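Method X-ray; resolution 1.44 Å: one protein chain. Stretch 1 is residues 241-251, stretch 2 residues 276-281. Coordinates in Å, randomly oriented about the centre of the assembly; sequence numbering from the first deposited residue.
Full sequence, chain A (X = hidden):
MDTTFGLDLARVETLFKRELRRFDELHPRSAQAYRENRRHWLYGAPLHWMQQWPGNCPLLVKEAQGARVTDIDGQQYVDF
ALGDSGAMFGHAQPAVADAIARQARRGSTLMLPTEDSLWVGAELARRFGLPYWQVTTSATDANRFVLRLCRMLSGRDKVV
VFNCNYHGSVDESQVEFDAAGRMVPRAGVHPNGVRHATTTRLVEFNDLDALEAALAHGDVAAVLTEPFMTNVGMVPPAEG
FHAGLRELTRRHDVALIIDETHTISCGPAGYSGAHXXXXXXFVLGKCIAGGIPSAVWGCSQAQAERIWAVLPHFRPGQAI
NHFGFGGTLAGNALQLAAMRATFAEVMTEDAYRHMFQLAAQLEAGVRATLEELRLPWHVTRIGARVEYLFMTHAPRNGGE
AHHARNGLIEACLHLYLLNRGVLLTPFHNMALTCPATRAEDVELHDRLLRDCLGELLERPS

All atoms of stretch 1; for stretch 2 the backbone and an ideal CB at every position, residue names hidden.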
ATOM      1  N   PHE A 241     -17.304 -16.741 -22.852  1.00 18.21           N
ATOM      2  CA  PHE A 241     -15.910 -16.706 -22.326  1.00 15.31           C
ATOM      3  C   PHE A 241     -15.859 -17.002 -20.836  1.00 15.09           C
ATOM      4  O   PHE A 241     -15.098 -17.854 -20.369  1.00 15.64           O
ATOM      5  CB  PHE A 241     -15.217 -15.387 -22.633  1.00 15.64           C
ATOM      6  CG  PHE A 241     -13.842 -15.294 -22.038  1.00 14.99           C
ATOM      7  CD1 PHE A 241     -12.823 -16.059 -22.540  1.00 16.02           C
ATOM      8  CD2 PHE A 241     -13.577 -14.462 -20.957  1.00 14.80           C
ATOM      9  CE1 PHE A 241     -11.554 -16.020 -21.976  1.00 16.21           C
ATOM     10  CE2 PHE A 241     -12.311 -14.413 -20.398  1.00 16.35           C
ATOM     11  CZ  PHE A 241     -11.290 -15.199 -20.919  1.00 16.32           C
ATOM     12  N   HIS A 242     -16.701 -16.308 -20.071  1.00 14.82           N
ATOM     13  CA  HIS A 242     -16.704 -16.576 -18.622  1.00 15.08           C
ATOM     14  C   HIS A 242     -17.046 -18.014 -18.237  1.00 15.52           C
ATOM     15  O   HIS A 242     -16.453 -18.562 -17.330  1.00 15.53           O
ATOM     16  CB  HIS A 242     -17.552 -15.540 -17.856  1.00 14.72           C
ATOM     17  CG  HIS A 242     -16.775 -14.315 -17.533  1.00 14.22           C
ATOM     18  ND1 HIS A 242     -15.637 -14.364 -16.734  1.00 14.96           N
ATOM     19  CD2 HIS A 242     -16.853 -13.048 -18.019  1.00 14.54           C
ATOM     20  CE1 HIS A 242     -15.090 -13.157 -16.703  1.00 14.78           C
ATOM     21  NE2 HIS A 242     -15.801 -12.341 -17.467  1.00 14.74           N
ATOM     22  N   ALA A 243     -17.994 -18.615 -18.954  1.00 16.82           N
ATOM     23  CA  ALA A 243     -18.333 -19.990 -18.691  1.00 18.28           C
ATOM     24  C   ALA A 243     -17.140 -20.900 -18.972  1.00 17.32           C
ATOM     25  O   ALA A 243     -16.838 -21.775 -18.181  1.00 18.37           O
ATOM     26  CB  ALA A 243     -19.529 -20.402 -19.522  1.00 20.69           C
ATOM     27  N   GLY A 244     -16.423 -20.635 -20.058  1.00 18.14           N
ATOM     28  CA  GLY A 244     -15.232 -21.416 -20.415  1.00 17.89           C
ATOM     29  C   GLY A 244     -14.080 -21.211 -19.461  1.00 16.62           C
ATOM     30  O   GLY A 244     -13.386 -22.132 -19.075  1.00 16.76           O
ATOM     31  N   LEU A 245     -13.871 -19.950 -19.079  1.00 15.60           N
ATOM     32  CA  LEU A 245     -12.857 -19.602 -18.107  1.00 15.05           C
ATOM     33  C   LEU A 245     -13.103 -20.334 -16.795  1.00 14.68           C
ATOM     34  O   LEU A 245     -12.179 -20.869 -16.173  1.00 14.29           O
ATOM     35  CB  LEU A 245     -12.826 -18.077 -17.931  1.00 15.14           C
ATOM     36  CG  LEU A 245     -11.943 -17.521 -16.784  1.00 14.02           C
ATOM     37  CD1 LEU A 245     -10.483 -17.898 -16.991  1.00 14.55           C
ATOM     38  CD2 LEU A 245     -12.109 -16.009 -16.761  1.00 14.22           C
ATOM     39  N   ARG A 246     -14.347 -20.313 -16.339  1.00 14.91           N
ATOM     40  CA  ARG A 246     -14.669 -20.969 -15.076  1.00 14.95           C
ATOM     41  C   ARG A 246     -14.487 -22.479 -15.187  1.00 14.49           C
ATOM     42  O   ARG A 246     -13.986 -23.099 -14.270  1.00 16.00           O
ATOM     43  CB  ARG A 246     -16.077 -20.590 -14.620  1.00 14.93           C
ATOM     44  CG  ARG A 246     -16.562 -21.281 -13.379  1.00 15.46           C
ATOM     45  CD  ARG A 246     -15.856 -20.820 -12.106  1.00 16.05           C
ATOM     46  NE  ARG A 246     -14.486 -21.342 -11.989  1.00 14.37           N
ATOM     47  CZ  ARG A 246     -13.751 -21.282 -10.885  1.00 14.64           C
ATOM     48  NH1 ARG A 246     -14.215 -20.653  -9.805  1.00 15.18           N
ATOM     49  NH2 ARG A 246     -12.550 -21.838 -10.850  1.00 15.54           N
ATOM     50  N   GLU A 247     -14.953 -23.059 -16.302  1.00 16.40           N
ATOM     51  CA  GLU A 247     -14.839 -24.491 -16.494  1.00 19.66           C
ATOM     52  C   GLU A 247     -13.374 -24.959 -16.555  1.00 17.99           C
ATOM     53  O   GLU A 247     -13.007 -25.944 -15.905  1.00 19.56           O
ATOM     54  CB  GLU A 247     -15.686 -24.956 -17.684  1.00 22.36           C
ATOM     55  CG  GLU A 247     -15.797 -26.488 -17.821  1.00 26.86           C
ATOM     56  CD  GLU A 247     -14.588 -27.163 -18.484  1.00 32.86           C
ATOM     57  OE1 GLU A 247     -13.897 -26.524 -19.334  1.00 33.46           O
ATOM     58  OE2 GLU A 247     -14.295 -28.330 -18.168  1.00 39.54           O
ATOM     59  N   LEU A 248     -12.545 -24.265 -17.352  1.00 16.91           N
ATOM     60  CA  LEU A 248     -11.138 -24.651 -17.499  1.00 17.71           C
ATOM     61  C   LEU A 248     -10.375 -24.566 -16.178  1.00 16.40           C
ATOM     62  O   LEU A 248      -9.582 -25.433 -15.869  1.00 16.29           O
ATOM     63  CB  LEU A 248     -10.459 -23.752 -18.544  1.00 17.78           C
ATOM     64  CG  LEU A 248     -10.771 -24.050 -20.030  1.00 21.16           C
ATOM     65  CD1 LEU A 248     -10.201 -23.003 -20.925  1.00 24.21           C
ATOM     66  CD2 LEU A 248     -10.199 -25.355 -20.394  1.00 26.94           C
ATOM     67  N   THR A 249     -10.608 -23.478 -15.425  1.00 14.82           N
ATOM     68  CA  THR A 249      -9.906 -23.356 -14.184  1.00 14.71           C
ATOM     69  C   THR A 249     -10.361 -24.426 -13.180  1.00 14.82           C
ATOM     70  O   THR A 249      -9.538 -24.995 -12.459  1.00 17.46           O
ATOM     71  CB  THR A 249     -10.025 -21.928 -13.588  1.00 13.93           C
ATOM     72  OG1 THR A 249     -11.393 -21.522 -13.496  1.00 14.35           O
ATOM     73  CG2 THR A 249      -9.210 -20.900 -14.397  1.00 14.36           C
ATOM     74  N   ARG A 250     -11.659 -24.761 -13.169  1.00 17.15           N
ATOM     75  CA  ARG A 250     -12.099 -25.888 -12.334  1.00 19.77           C
ATOM     76  C   ARG A 250     -11.433 -27.198 -12.719  1.00 19.94           C
ATOM     77  O   ARG A 250     -10.906 -27.922 -11.843  1.00 20.52           O
ATOM     78  CB  ARG A 250     -13.597 -26.040 -12.383  1.00 21.62           C
ATOM     79  CG  ARG A 250     -14.205 -25.067 -11.432  1.00 24.74           C
ATOM     80  CD  ARG A 250     -15.675 -24.991 -11.628  1.00 28.06           C
ATOM     81  NE  ARG A 250     -16.266 -24.151 -10.611  1.00 27.99           N
ATOM     82  CZ  ARG A 250     -17.491 -23.644 -10.706  1.00 32.87           C
ATOM     83  NH1 ARG A 250     -18.248 -23.855 -11.795  1.00 29.26           N
ATOM     84  NH2 ARG A 250     -17.957 -22.866  -9.723  1.00 35.67           N
ATOM     85  N   ARG A 251     -11.390 -27.461 -14.021  1.00 18.65           N
ATOM     86  CA  ARG A 251     -10.899 -28.745 -14.508  1.00 20.69           C
ATOM     87  C   ARG A 251      -9.427 -28.936 -14.180  1.00 21.56           C
ATOM     88  O   ARG A 251      -8.991 -30.021 -13.809  1.00 26.72           O
ATOM     89  CB  ARG A 251     -11.178 -28.850 -15.994  1.00 22.92           C
ATOM     90  CG  ARG A 251     -10.682 -30.166 -16.601  1.00 25.62           C
ATOM     91  CD  ARG A 251     -11.442 -30.610 -17.809  1.00 29.00           C
ATOM     92  NE  ARG A 251     -11.801 -29.536 -18.720  1.00 27.97           N
ATOM     93  CZ  ARG A 251     -11.060 -29.031 -19.695  1.00 31.79           C
ATOM     94  NH1 ARG A 251      -9.831 -29.484 -19.964  1.00 33.26           N
ATOM     95  NH2 ARG A 251     -11.584 -28.060 -20.426  1.00 34.48           N
ATOM     96  N   UNK A 276     -23.543 -13.263 -12.523  1.00 18.05           N
ATOM     97  CA  UNK A 276     -23.484 -14.628 -11.983  1.00 19.94           C
ATOM     98  C   UNK A 276     -22.146 -15.332 -12.080  1.00 17.90           C
ATOM     99  O   UNK A 276     -22.115 -16.546 -12.209  1.00 22.98           O
ATOM    100  CB  UNK A 276     -24.525 -15.490 -12.700  1.00 19.94           C
ATOM    101  N   UNK A 277     -21.041 -14.600 -11.976  1.00 14.75           N
ATOM    102  CA  UNK A 277     -19.740 -15.262 -11.971  1.00 14.15           C
ATOM    103  C   UNK A 277     -19.531 -15.972 -10.633  1.00 13.86           C
ATOM    104  O   UNK A 277     -20.196 -15.663  -9.637  1.00 16.02           O
ATOM    105  CB  UNK A 277     -18.617 -14.256 -12.230  1.00 14.15           C
ATOM    106  N   UNK A 278     -18.587 -16.894 -10.636  1.00 13.72           N
ATOM    107  CA  UNK A 278     -18.255 -17.733  -9.483  1.00 15.51           C
ATOM    108  C   UNK A 278     -16.738 -17.655  -9.207  1.00 13.75           C
ATOM    109  O   UNK A 278     -16.018 -18.620  -9.378  1.00 15.49           O
ATOM    110  CB  UNK A 278     -18.688 -19.180  -9.728  1.00 15.51           C
ATOM    111  N   UNK A 279     -16.260 -16.489  -8.756  1.00 13.48           N
ATOM    112  CA  UNK A 279     -14.804 -16.321  -8.488  1.00 13.10           C
ATOM    113  C   UNK A 279     -14.345 -17.241  -7.362  1.00 12.57           C
ATOM    114  O   UNK A 279     -15.095 -17.476  -6.433  1.00 13.91           O
ATOM    115  CB  UNK A 279     -14.485 -14.869  -8.125  1.00 13.10           C
ATOM    116  N   UNK A 280     -13.115 -17.672  -7.426  1.00 10.43           N
ATOM    117  CA  UNK A 280     -12.440 -18.241  -6.228  1.00  9.92           C
ATOM    118  C   UNK A 280     -11.949 -17.175  -5.264  1.00  9.32           C
ATOM    119  O   UNK A 280     -11.962 -17.371  -4.071  1.00  9.84           O
ATOM    120  CB  UNK A 280     -11.253 -19.108  -6.653  1.00  9.92           C
ATOM    121  N   UNK A 281     -11.428 -16.102  -5.845  1.00  8.51           N
ATOM    122  CA  UNK A 281     -10.965 -14.922  -5.133  1.00  8.89           C
ATOM    123  C   UNK A 281     -11.544 -13.690  -5.829  1.00  8.25           C
ATOM    124  O   UNK A 281     -11.679 -13.675  -7.047  1.00  8.93           O
ATOM    125  CB  UNK A 281      -9.437 -14.867  -5.084  1.00  8.89           C
TER

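Residues 241-251 form a helix that offers its neighbour, along one side, an imidazole at His 242, a guanidinium at Arg 246 and a second guanidinium at Arg 250. Stretch 2 runs past them mostly without regular secondary structure.

Position 276 has phi 66° and psi 33°, and nothing of the helix lies within 5.5 Å of its ideal CB. Positive phi by itself favours glycine, with asparagine a common second choice. The residue is Gly 276, the first to leave helical angles after a preceding helix.

At position 277 CA-to-CB points sideways, and the ideal CB lies 5.4 Å from ND1 of His 242. A side chain of moderate length could turn from there onto the imidazole; an aliphatic, an aromatic or a methionine would suit. The residue is Leu 277. Its CD1 sits 3.8 Å from the centroid of the His 242 ring, only 15° off the normal, a CH-pi contact over the face, while its CD2 comes within 3.6 Å of CG of His 242.

Position 278 points toward the helix. Its ideal CB is 3.8 Å from NH2 of Arg 250 and 4.0 Å from CD of Arg 246, so an acidic side chain is attractive, although a neutral acceptor such as glutamine could also serve. The backbone already contributes: NH1 of Arg 246 donates to O of residue 278 at 2.8 Å, a bond open to any residue type. The residue is Glu 278, whose OE1 accepts from NH2 of Arg 250 at 2.8 Å and 165°, a salt bridge near the guanidinium plane.

Position 279 points away from the helix, and its phi of -64° and psi of 149° fit proline as well as many other residues. Pro 279 occupies it and makes little of the contact.

At position 280 CA-to-CB points sideways, with the ideal CB 4.6 Å from NH1 of Arg 246. The positive charge so near favours a short acid, though asparagine could also offer an acceptor. Asp 280 turns its carboxylate to the guanidinium edge: NH1 of Arg 246 donates to OD1 at 3.0 Å and NH2 of Arg 246 to OD2 at 3.0 Å, a two-pronged salt bridge. The same NH2 also donates to OG1 of Thr 249 at 2.9 Å.

Position 281 is out of reach, and its extended backbone angles would suit a beta-branched or aromatic residue; it is Phe 281.

Stretch 2 276-281: GLEPDF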
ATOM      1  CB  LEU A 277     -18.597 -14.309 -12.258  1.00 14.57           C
ATOM      2  CG  LEU A 277     -18.674 -13.512 -13.557  1.00 14.97           C
ATOM      3  CD1 LEU A 277     -17.354 -12.730 -13.788  1.00 15.05           C
ATOM      4  CD2 LEU A 277     -19.025 -14.375 -14.773  1.00 15.71           C
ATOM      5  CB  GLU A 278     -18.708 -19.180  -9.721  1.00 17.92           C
ATOM      6  CG  GLU A 278     -20.204 -19.311  -9.822  1.00 22.78           C
ATOM      7  CD  GLU A 278     -20.632 -20.706 -10.242  1.00 28.51           C
ATOM      8  OE1 GLU A 278     -20.445 -21.628  -9.468  1.00 33.04           O
ATOM      9  OE2 GLU A 278     -21.100 -20.889 -11.380  1.00 40.97           O
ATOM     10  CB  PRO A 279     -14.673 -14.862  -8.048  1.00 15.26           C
ATOM     11  CG  PRO A 279     -16.042 -14.443  -7.758  1.00 16.77           C
ATOM     12  CD  PRO A 279     -17.051 -15.309  -8.389  1.00 15.31           C
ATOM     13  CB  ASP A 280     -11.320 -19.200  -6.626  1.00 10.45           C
ATOM     14  CG  ASP A 280     -11.823 -20.334  -7.464  1.00 11.78           C
ATOM     15  OD1 ASP A 280     -12.872 -20.957  -7.093  1.00 13.30           O
ATOM     16  OD2 ASP A 280     -11.175 -20.626  -8.517  1.00 12.81           O
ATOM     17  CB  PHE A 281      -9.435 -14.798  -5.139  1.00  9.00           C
ATOM     18  CG  PHE A 281      -8.724 -15.883  -4.406  1.00  9.13           C
ATOM     19  CD1 PHE A 281      -8.420 -17.056  -5.043  1.00  9.58           C
ATOM     20  CD2 PHE A 281      -8.310 -15.708  -3.100  1.00  9.61           C
ATOM     21  CE1 PHE A 281      -7.744 -18.064  -4.386  1.00 10.38           C
ATOM     22  CE2 PHE A 281      -7.601 -16.725  -2.420  1.00  9.54           C
ATOM     23  CZ  PHE A 281      -7.341 -17.904  -3.082  1.00  9.26           C
TER
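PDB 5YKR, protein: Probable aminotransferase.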